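Local coordinates for YjbQ family protein (Sulfolobus tokodaii, PDB 1VE0) that is of unknown function but binds zinc and belongs to the UPF0047 (YjbQ) family, at residues I19-T22 against E23-E27; V39-H43 against T44-I48; A86-I89 against S90-G94. All blocks are in the same frame, centred on the assembly; numbering follows the deposited sequence.

Contact 1. Residues I19-T22 against E23-E27; sequences IDIT and EQVSE
Ile21 and Val25 meet one helical turn apart, by backbone and by side chain. Ile21 holds the N-cap position where strand 17-20 gives way to helix 22-28. Two backbone hydrogen bonds start the helix. Val25 N donates to Ile21 O at 3.1 Å, and Ser26 N to Thr22 O at 2.9 Å.

Asp20 makes the side-chain hydrogen bonds at the start of the turn. Its OD1 takes two donors from one residue. Thr22 N donates to Asp20 OD1 at 3.0 Å, almost in line with the C-O bond, and makes an Asx turn. Thr22 OG1 donates to Asp20 OD1 at 2.6 Å, on the syn lone pair. Asp20 OD2 is used as well, in a salt bridge to Arg113, so the carboxylate is gripped at both oxygens. Within the helix, Ser26 OG donates back to Glu23 O at 2.6 Å. Its chi1 of 60° holds OG between the backbone N and the carbonyl carbon, where it meets that oxygen. Glu27 N reaches Glu23 O from the same face of the carbonyl plane.

One water links the two halves. It donates to Asp20 O and accepts from Glu23 N at 2.9 Å.

The apolar part is small. Ile21 CD1 comes to Val25 CG2 at 4.3 Å, and both residues lean on Ile114 of strand 113-118.

Thr22 N is thus met by the Asp20 carboxylate and Glu23 N by a water. The negative charge of Asp20 lies near the helix N-terminus, which would probably be favourable to both.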
loop_
_atom_site.group_PDB
_atom_site.type_symbol
_atom_site.label_atom_id
_atom_site.label_comp_id
_atom_site.label_asym_id
_atom_site.label_seq_id
_atom_site.Cartn_x
_atom_site.Cartn_y
_atom_site.Cartn_z
ATOM N N ILE A 19 -7.236 15.644 4.959
ATOM C CA ILE A 19 -8.551 15.976 4.443
ATOM C C ILE A 19 -9.373 14.754 4.094
ATOM O O ILE A 19 -8.901 13.886 3.367
ATOM C CB ILE A 19 -8.416 16.842 3.173
ATOM C CG1 ILE A 19 -7.720 18.167 3.521
ATOM C CG2 ILE A 19 -9.789 17.076 2.545
ATOM C CD1 ILE A 19 -7.455 19.054 2.312
ATOM N N ASP A 20 -10.606 14.712 4.601
ATOM C CA ASP A 20 -11.532 13.617 4.321
ATOM C C ASP A 20 -12.077 13.876 2.912
ATOM O O ASP A 20 -12.802 14.845 2.698
ATOM C CB ASP A 20 -12.676 13.630 5.341
ATOM C CG ASP A 20 -13.597 12.428 5.207
ATOM O OD1 ASP A 20 -13.701 11.866 4.100
ATOM O OD2 ASP A 20 -14.235 12.055 6.214
ATOM N N ILE A 21 -11.727 13.022 1.953
ATOM C CA ILE A 21 -12.176 13.217 0.579
ATOM C C ILE A 21 -13.219 12.206 0.128
ATOM O O ILE A 21 -13.500 12.084 -1.057
ATOM C CB ILE A 21 -10.975 13.174 -0.413
ATOM C CG1 ILE A 21 -10.201 11.853 -0.254
ATOM C CG2 ILE A 21 -10.046 14.349 -0.143
ATOM C CD1 ILE A 21 -9.108 11.649 -1.306
ATOM N N THR A 22 -13.803 11.490 1.084
ATOM C CA THR A 22 -14.799 10.468 0.775
ATOM C C THR A 22 -15.942 10.937 -0.131
ATOM O O THR A 22 -16.288 10.264 -1.101
ATOM C CB THR A 22 -15.426 9.911 2.059
ATOM O OG1 THR A 22 -14.395 9.631 3.017
ATOM C CG2 THR A 22 -16.191 8.628 1.758
ATOM N N GLU A 23 -16.537 12.082 0.182
ATOM C CA GLU A 23 -17.651 12.577 -0.629
ATOM C C GLU A 23 -17.260 12.811 -2.087
ATOM O O GLU A 23 -18.016 12.453 -3.006
ATOM C CB GLU A 23 -18.224 13.869 -0.026
ATOM C CG GLU A 23 -18.643 13.735 1.432
ATOM C CD GLU A 23 -19.702 12.655 1.645
ATOM O OE1 GLU A 23 -19.861 12.186 2.800
ATOM O OE2 GLU A 23 -20.384 12.281 0.661
ATOM N N GLN A 24 -16.092 13.409 -2.308
ATOM C CA GLN A 24 -15.634 13.670 -3.670
ATOM C C GLN A 24 -15.376 12.361 -4.398
ATOM O O GLN A 24 -15.616 12.257 -5.603
ATOM C CB GLN A 24 -14.353 14.518 -3.680
ATOM C CG GLN A 24 -14.498 15.898 -3.039
ATOM C CD GLN A 24 -14.069 15.913 -1.578
ATOM O OE1 GLN A 24 -14.573 15.142 -0.753
ATOM N NE2 GLN A 24 -13.132 16.793 -1.253
ATOM N N VAL A 25 -14.883 11.355 -3.680
ATOM C CA VAL A 25 -14.651 10.075 -4.333
ATOM C C VAL A 25 -15.982 9.395 -4.677
ATOM O O VAL A 25 -16.093 8.757 -5.726
ATOM C CB VAL A 25 -13.793 9.107 -3.468
ATOM C CG1 VAL A 25 -13.687 7.756 -4.170
ATOM C CG2 VAL A 25 -12.387 9.669 -3.285
ATOM N N SER A 26 -16.994 9.526 -3.817
ATOM C CA SER A 26 -18.275 8.887 -4.122
ATOM C C SER A 26 -18.878 9.474 -5.397
ATOM O O SER A 26 -19.553 8.776 -6.151
ATOM C CB SER A 26 -19.262 9.002 -2.942
ATOM O OG SER A 26 -19.535 10.349 -2.614
ATOM N N GLU A 27 -18.626 10.755 -5.660
ATOM C CA GLU A 27 -19.138 11.370 -6.884
ATOM C C GLU A 27 -18.340 10.879 -8.092
ATOM O O GLU A 27 -18.904 10.591 -9.153
ATOM C CB GLU A 27 -19.034 12.903 -6.808
ATOM C CG GLU A 27 -19.935 13.521 -5.772
ATOM C CD GLU A 27 -21.405 13.327 -6.093
ATOM O OE1 GLU A 27 -22.237 13.425 -5.164
ATOM O OE2 GLU A 27 -21.735 13.087 -7.277
HETATM O O HOH W 1 -15.644 14.108 1.981
#

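Contact 2. Residues V39-H43 against T44-I48; sequences VIVKH and TTCAI. With SO4 (sulfate ion), chain B.
Val41 splits its two methyls between Ile48 and Cys46. Val41 CG1 lies 4.0 Å from Ile48 CD1, and Val41 CG2 lies 4.2 Å from Cys46 SG. Ile48 forks in turn: its CG2 reaches Val39 CG1 at 4.0 Å, and Ile48 crosses Val39 near a right angle.

The thiol of Cys46 fills the hollow beside His43. A chi1 of 64° carries Cys46 SG to His43 CB at 3.5 Å, oblique to the ring.

Round the bend the backbone curls about a sulfate, probably from the crystallisation liquor. This makes an anion pocket beside the zinc site; the Thr45 side chain is about 5 Å from the metal. His43 ND1 binds sulfate O1 at 3.1 Å, at the ring edge. Thr45 N and OG1 donate to O2, and Thr44 N is shared between O2 and O4. Arg123 and Arg125 complete the site, and Arg125 also bonds Thr45 OG1. His43 NE2 is taken by Thr126 N, helping fix the ring.

The axes of 39-41 and 46-48 run antiparallel, 7.2 Å apart at closest approach, without hydrogen bonds. Strand 35-41 lies in the five-stranded sheet, strand 46-51 in the three-stranded one. Helix 84-93 packs on Thr44, through His87, and on Thr45 and Ala47.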
loop_
_atom_site.group_PDB
_atom_site.type_symbol
_atom_site.label_atom_id
_atom_site.label_comp_id
_atom_site.label_asym_id
_atom_site.label_seq_id
_atom_site.Cartn_x
_atom_site.Cartn_y
_atom_site.Cartn_z
ATOM N N VAL A 39 -8.051 5.009 -5.810
ATOM C CA VAL A 39 -7.928 6.423 -5.449
ATOM C C VAL A 39 -6.434 6.690 -5.509
ATOM O O VAL A 39 -5.658 6.181 -4.684
ATOM C CB VAL A 39 -8.474 6.677 -4.039
ATOM C CG1 VAL A 39 -8.355 8.158 -3.671
ATOM C CG2 VAL A 39 -9.941 6.238 -3.988
ATOM N N ILE A 40 -6.048 7.485 -6.499
ATOM C CA ILE A 40 -4.642 7.759 -6.786
ATOM C C ILE A 40 -4.228 9.219 -6.832
ATOM O O ILE A 40 -4.977 10.059 -7.315
ATOM C CB ILE A 40 -4.297 7.154 -8.186
ATOM C CG1 ILE A 40 -4.538 5.648 -8.173
ATOM C CG2 ILE A 40 -2.855 7.499 -8.607
ATOM C CD1 ILE A 40 -4.903 5.104 -9.537
ATOM N N VAL A 41 -3.044 9.537 -6.319
ATOM C CA VAL A 41 -2.559 10.905 -6.492
ATOM C C VAL A 41 -1.310 10.741 -7.339
ATOM O O VAL A 41 -0.542 9.796 -7.145
ATOM C CB VAL A 41 -2.196 11.636 -5.173
ATOM C CG1 VAL A 41 -3.474 11.996 -4.422
ATOM C CG2 VAL A 41 -1.232 10.784 -4.316
ATOM N N LYS A 42 -1.120 11.626 -8.304
ATOM C CA LYS A 42 0.065 11.549 -9.141
ATOM C C LYS A 42 1.128 12.439 -8.520
ATOM O O LYS A 42 2.026 12.926 -9.208
ATOM C CB LYS A 42 -0.242 12.012 -10.565
ATOM C CG LYS A 42 -1.321 11.210 -11.271
ATOM C CD LYS A 42 -1.544 11.768 -12.672
ATOM C CE LYS A 42 -2.798 11.232 -13.310
ATOM N NZ LYS A 42 -2.994 11.837 -14.668
ATOM N N HIS A 43 1.016 12.637 -7.209
ATOM C CA HIS A 43 1.954 13.459 -6.445
ATOM C C HIS A 43 2.950 12.562 -5.716
ATOM O O HIS A 43 2.678 11.380 -5.508
ATOM C CB HIS A 43 1.192 14.287 -5.416
ATOM C CG HIS A 43 0.236 15.261 -6.018
ATOM N ND1 HIS A 43 0.642 16.278 -6.854
ATOM C CD2 HIS A 43 -1.107 15.395 -5.884
ATOM C CE1 HIS A 43 -0.408 17.000 -7.209
ATOM N NE2 HIS A 43 -1.482 16.484 -6.635
ATOM N N THR A 44 4.085 13.124 -5.308
ATOM C CA THR A 44 5.087 12.343 -4.602
ATOM C C THR A 44 5.242 12.785 -3.158
ATOM O O THR A 44 6.006 12.186 -2.411
ATOM C CB THR A 44 6.481 12.450 -5.270
ATOM O OG1 THR A 44 6.918 13.812 -5.231
ATOM C CG2 THR A 44 6.435 11.983 -6.713
ATOM N N THR A 45 4.542 13.841 -2.753
ATOM C CA THR A 45 4.690 14.313 -1.377
ATOM C C THR A 45 3.426 14.342 -0.548
ATOM O O THR A 45 3.365 15.011 0.483
ATOM C CB THR A 45 5.340 15.705 -1.320
ATOM O OG1 THR A 45 4.649 16.583 -2.210
ATOM C CG2 THR A 45 6.820 15.617 -1.697
ATOM N N CYS A 46 2.404 13.645 -1.010
ATOM C CA CYS A 46 1.177 13.522 -0.229
ATOM C C CYS A 46 0.767 12.062 -0.451
ATOM O O CYS A 46 1.239 11.434 -1.403
ATOM C CB CYS A 46 0.101 14.541 -0.675
ATOM S SG CYS A 46 -0.553 14.406 -2.342
ATOM N N ALA A 47 -0.045 11.503 0.441
ATOM C CA ALA A 47 -0.457 10.114 0.309
ATOM C C ALA A 47 -1.939 9.909 0.589
ATOM O O ALA A 47 -2.629 10.827 1.047
ATOM C CB ALA A 47 0.370 9.247 1.242
ATOM N N ILE A 48 -2.418 8.697 0.303
ATOM C CA ILE A 48 -3.823 8.333 0.503
ATOM C C ILE A 48 -3.893 7.160 1.476
ATOM O O ILE A 48 -3.116 6.213 1.368
ATOM C CB ILE A 48 -4.506 7.872 -0.839
ATOM C CG1 ILE A 48 -4.562 9.026 -1.855
ATOM C CG2 ILE A 48 -5.916 7.344 -0.566
ATOM C CD1 ILE A 48 -5.440 10.214 -1.443
HETATM S S SO4 B . 4.583 16.492 -6.106
HETATM O O1 SO4 B . 3.592 17.060 -7.047
HETATM O O2 SO4 B . 3.897 15.978 -4.917
HETATM O O3 SO4 B . 5.515 17.559 -5.707
HETATM O O4 SO4 B . 5.311 15.384 -6.758
HETATM O O HOH W 2 2.808 9.841 -3.031
#

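Contact 3. Residues A86-I89 against S90-G94; sequences AHVI and SAIIG. With ZN (zinc ion), chain C.
Ser90 grips the flat peptide carbonyl of Ala86 from both faces. Its OG donates to Ala86 O at 2.8 Å from one face, and its N at 3.1 Å from the opposite one. The hydroxyl points back along the helix with chi1 at -72°, beside its own backbone N. The hydroxyl of this buried serine thus has an acceptor within its own helix.

The other flat group is the imidazole of His87. His87 NE2 binds zinc at 2.3 Å, and a water lies 2.1 Å from the zinc. Asn83 and His77 bind the same ion, and the rings of His77 and His87 meet edge-to-face. At the other nitrogen, ND1 is hydrogen-bonded to Asn51 of the second subunit, which probably helps set the ring for the metal.

Residues 86-93 make up most of helix 84-93, down to its C-terminal end, so the zinc ligand stands on a regular alpha-helical frame. Ala91 N donates to His87 O, and Ile93 N to Ile89 O, in the usual i to i+4 pattern. The helix closes where Gly94 N reaches Ser90 O at 2.9 Å. Gly94 then leaves with a phi of 111°, where a side chain would press against the carbonyl O of Ile93.

Apolar pairs line the turns. Val88 and Ile92 lie side by side, CG1 to CD1, at 4.0 Å. Ile89 CG1, swung anti to its own N (chi1 -169°), meets Ile93 CD1 at 3.8 Å. Trp64 and Leu68 of the second subunit pack on Val88 and Ile92 respectively, and Ile92 of the third subunit packs against both Ile92 and Ile93.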
loop_
_atom_site.group_PDB
_atom_site.type_symbol
_atom_site.label_atom_id
_atom_site.label_comp_id
_atom_site.label_asym_id
_atom_site.label_seq_id
_atom_site.Cartn_x
_atom_site.Cartn_y
_atom_site.Cartn_z
ATOM N N ALA A 86 8.692 14.515 3.298
ATOM C CA ALA A 86 7.389 14.283 2.674
ATOM C C ALA A 86 7.477 13.166 1.643
ATOM O O ALA A 86 6.558 12.348 1.515
ATOM C CB ALA A 86 6.885 15.563 2.023
ATOM N N HIS A 87 8.586 13.142 0.907
ATOM C CA HIS A 87 8.824 12.124 -0.112
ATOM C C HIS A 87 8.932 10.747 0.531
ATOM O O HIS A 87 8.302 9.780 0.090
ATOM C CB HIS A 87 10.125 12.424 -0.868
ATOM C CG HIS A 87 9.988 13.488 -1.911
ATOM N ND1 HIS A 87 9.336 13.276 -3.108
ATOM C CD2 HIS A 87 10.442 14.765 -1.950
ATOM C CE1 HIS A 87 9.399 14.375 -3.841
ATOM N NE2 HIS A 87 10.064 15.291 -3.163
ATOM N N VAL A 88 9.737 10.669 1.583
ATOM C CA VAL A 88 9.959 9.419 2.286
ATOM C C VAL A 88 8.706 8.831 2.934
ATOM O O VAL A 88 8.363 7.666 2.702
ATOM C CB VAL A 88 11.051 9.592 3.371
ATOM C CG1 VAL A 88 11.122 8.345 4.251
ATOM C CG2 VAL A 88 12.390 9.855 2.704
ATOM N N ILE A 89 8.015 9.620 3.745
ATOM C CA ILE A 89 6.829 9.083 4.402
ATOM C C ILE A 89 5.725 8.753 3.385
ATOM O O ILE A 89 5.015 7.757 3.538
ATOM C CB ILE A 89 6.299 10.049 5.497
ATOM C CG1 ILE A 89 5.237 9.337 6.342
ATOM C CG2 ILE A 89 5.764 11.337 4.867
ATOM C CD1 ILE A 89 5.760 8.117 7.082
ATOM N N SER A 90 5.588 9.578 2.350
ATOM C CA SER A 90 4.587 9.335 1.303
ATOM C C SER A 90 4.875 8.046 0.518
ATOM O O SER A 90 3.952 7.354 0.088
ATOM C CB SER A 90 4.535 10.509 0.306
ATOM O OG SER A 90 3.941 11.673 0.880
ATOM N N ALA A 91 6.154 7.745 0.301
ATOM C CA ALA A 91 6.525 6.540 -0.440
ATOM C C ALA A 91 6.165 5.311 0.382
ATOM O O ALA A 91 5.669 4.315 -0.145
ATOM C CB ALA A 91 8.018 6.546 -0.747
ATOM N N ILE A 92 6.417 5.386 1.680
ATOM C CA ILE A 92 6.114 4.273 2.564
ATOM C C ILE A 92 4.603 4.010 2.660
ATOM O O ILE A 92 4.150 2.864 2.513
ATOM C CB ILE A 92 6.706 4.536 3.972
ATOM C CG1 ILE A 92 8.235 4.572 3.860
ATOM C CG2 ILE A 92 6.246 3.442 4.964
ATOM C CD1 ILE A 92 8.964 5.040 5.122
ATOM N N ILE A 93 3.822 5.065 2.877
ATOM C CA ILE A 93 2.364 4.916 2.995
ATOM C C ILE A 93 1.745 4.500 1.663
ATOM O O ILE A 93 0.878 3.614 1.611
ATOM C CB ILE A 93 1.710 6.238 3.484
ATOM C CG1 ILE A 93 2.235 6.573 4.885
ATOM C CG2 ILE A 93 0.191 6.107 3.511
ATOM C CD1 ILE A 93 1.794 7.952 5.398
ATOM N N GLY A 94 2.212 5.121 0.584
ATOM C CA GLY A 94 1.688 4.808 -0.731
ATOM C C GLY A 94 0.873 5.950 -1.312
ATOM O O GLY A 94 0.268 6.739 -0.581
HETATM ZN ZN ZN C . 11.256 17.280 -3.509
HETATM O O HOH W 3 11.105 17.556 -5.609
#

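In the fold
Contact 2 lies nearest the middle of the chain and touches both others. Ile21 and Val25 of contact 1 pack on Val39 and Ile48, so helix 22-28 joins the same apolar core. On the other side, Thr44 and Thr45 pack against His87 and Ser90 of helix 84-93. Contacts 1 and 3 lie on opposite sides of the chain's centre, about 11 Å apart at their nearest atoms. Contact 1 is partly exposed and reaches no other subunit. Its polar bonds start a helix. Contacts 2 and 3 are buried and meet the second subunit. Contact 2 adds a sulfate site, and contact 3 adds a zinc ligand to its helical bonds.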